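Replication initiation and membrane attachment protein (Geobacillus stearothermophilus 10, PDB 5WTN) is a tetrameric primosomal protein that forms a complex with a primosomal re-initiation protein and probably acts in the initiation of DNA replication. Local coordinates at residues 205-208 against 209-212. Residues are numbered along the deposited sequence; the frame is centred on the assembly and turned at random.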
loop_
_atom_site.group_PDB
_atom_site.type_symbol
_atom_site.label_atom_id
_atom_site.label_comp_id
_atom_site.label_asym_id
_atom_site.label_seq_id
_atom_site.Cartn_x
_atom_site.Cartn_y
_atom_site.Cartn_z
ATOM N N VAL A 205 36.811 5.962 14.173
ATOM C CA VAL A 205 36.600 7.332 13.701
ATOM C C VAL A 205 37.014 8.383 14.752
ATOM O O VAL A 205 37.177 9.566 14.432
ATOM C CB VAL A 205 35.125 7.601 13.259
ATOM C CG1 VAL A 205 34.682 6.630 12.176
ATOM C CG2 VAL A 205 34.180 7.537 14.445
ATOM N N PHE A 206 37.157 7.941 16.004
ATOM C CA PHE A 206 37.458 8.832 17.121
ATOM C C PHE A 206 38.351 8.153 18.156
ATOM O O PHE A 206 38.096 7.002 18.528
ATOM C CB PHE A 206 36.151 9.257 17.803
ATOM C CG PHE A 206 36.349 10.160 18.988
ATOM C CD1 PHE A 206 36.610 11.512 18.805
ATOM C CD2 PHE A 206 36.276 9.665 20.278
ATOM C CE1 PHE A 206 36.791 12.347 19.881
ATOM C CE2 PHE A 206 36.465 10.502 21.366
ATOM C CZ PHE A 206 36.724 11.843 21.166
ATOM N N ASP A 207 39.341 8.864 18.692
ATOM C CA ASP A 207 40.258 8.181 19.590
ATOM C C ASP A 207 39.758 8.268 21.020
ATOM O O ASP A 207 40.010 9.241 21.717
ATOM C CB ASP A 207 41.623 8.867 19.496
ATOM C CG ASP A 207 42.705 8.178 20.328
ATOM O OD1 ASP A 207 43.891 8.532 20.135
ATOM O OD2 ASP A 207 42.392 7.294 21.168
ATOM N N PHE A 208 39.170 7.183 21.498
ATOM C CA PHE A 208 38.618 7.181 22.837
ATOM C C PHE A 208 39.698 6.995 23.889
ATOM O O PHE A 208 39.566 7.479 25.010
ATOM C CB PHE A 208 37.574 6.090 22.991
ATOM C CG PHE A 208 36.261 6.407 22.346
ATOM C CD1 PHE A 208 35.275 7.084 23.048
ATOM C CD2 PHE A 208 35.995 6.001 21.051
ATOM C CE1 PHE A 208 34.063 7.359 22.465
ATOM C CE2 PHE A 208 34.778 6.268 20.463
ATOM C CZ PHE A 208 33.813 6.952 21.164
ATOM N N GLU A 209 40.751 6.266 23.535
ATOM C CA GLU A 209 41.844 6.013 24.462
ATOM C C GLU A 209 42.381 7.351 24.987
ATOM O O GLU A 209 42.445 7.577 26.204
ATOM C CB GLU A 209 42.949 5.216 23.767
ATOM C CG GLU A 209 43.978 4.577 24.708
ATOM C CD GLU A 209 45.375 4.521 24.097
ATOM O OE1 GLU A 209 45.483 4.583 22.850
ATOM O OE2 GLU A 209 46.364 4.429 24.862
ATOM N N LEU A 210 42.736 8.242 24.066
ATOM C CA LEU A 210 43.219 9.566 24.429
ATOM C C LEU A 210 42.138 10.353 25.167
ATOM O O LEU A 210 42.392 10.951 26.217
ATOM C CB LEU A 210 43.645 10.323 23.179
ATOM C CG LEU A 210 44.283 11.673 23.471
ATOM C CD1 LEU A 210 45.583 11.456 24.223
ATOM C CD2 LEU A 210 44.512 12.472 22.195
ATOM N N PHE A 211 40.932 10.335 24.604
ATOM C CA PHE A 211 39.785 11.070 25.128
ATOM C C PHE A 211 39.529 10.768 26.598
ATOM O O PHE A 211 39.394 11.680 27.408
ATOM C CB PHE A 211 38.552 10.734 24.290
ATOM C CG PHE A 211 37.269 11.253 24.856
ATOM C CD1 PHE A 211 36.481 10.461 25.682
ATOM C CD2 PHE A 211 36.833 12.536 24.559
ATOM C CE1 PHE A 211 35.286 10.951 26.210
ATOM C CE2 PHE A 211 35.641 13.025 25.088
ATOM C CZ PHE A 211 34.872 12.231 25.913
ATOM N N PHE A 212 39.464 9.484 26.932
ATOM C CA PHE A 212 39.188 9.056 28.300
ATOM C C PHE A 212 40.351 9.340 29.229
ATOM O O PHE A 212 40.168 9.439 30.442
ATOM C CB PHE A 212 38.856 7.570 28.348
ATOM C CG PHE A 212 37.479 7.244 27.860
ATOM C CD1 PHE A 212 36.369 7.827 28.455
ATOM C CD2 PHE A 212 37.287 6.349 26.812
ATOM C CE1 PHE A 212 35.086 7.531 28.007
ATOM C CE2 PHE A 212 36.013 6.041 26.360
ATOM C CZ PHE A 212 34.913 6.633 26.956
#
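Asp207 is the N-cap of helix 208-217. Asp207 CG sits anti to its own backbone N (chi1 -176°), and this carries Asp207 OD2 to 3.1 Å from Leu210 N. This capping bond is nearly straight (173°), although the N-H meets OD2 from above the carboxylate plane. Asp207 O accepts from Phe211 N at 3.2 Å. The helix N-terminus would probably stabilise the negative charge of Asp207, partly opposed by Glu209 OE1, 4.4 Å from Asp207 OD2. The edge of Phe206 is turned toward the face of Phe211 in an offset edge-to-face pair, planes at 66°, with Phe206 CZ 3.5 Å from Phe211 CD2. Ile233 of helix 227-240 touches both rings. Phe206 CD2 also lies 3.5 Å above the Phe208 ring, over its centre. Lys230 makes a cation-pi contact with Phe208. Phe208 and Phe212, one turn apart, lie side by side and point the same way. Their near-parallel rings are slid apart and barely overlap, with Phe212 CE2 3.5 Å from Phe208 CD1. Replacing Phe212 by alanine is likely to open a gap beside Phe208 CD1 and lose contact with Arg222 and Val225. In the backbone, Phe212 N donates to Phe208 O at 2.8 Å.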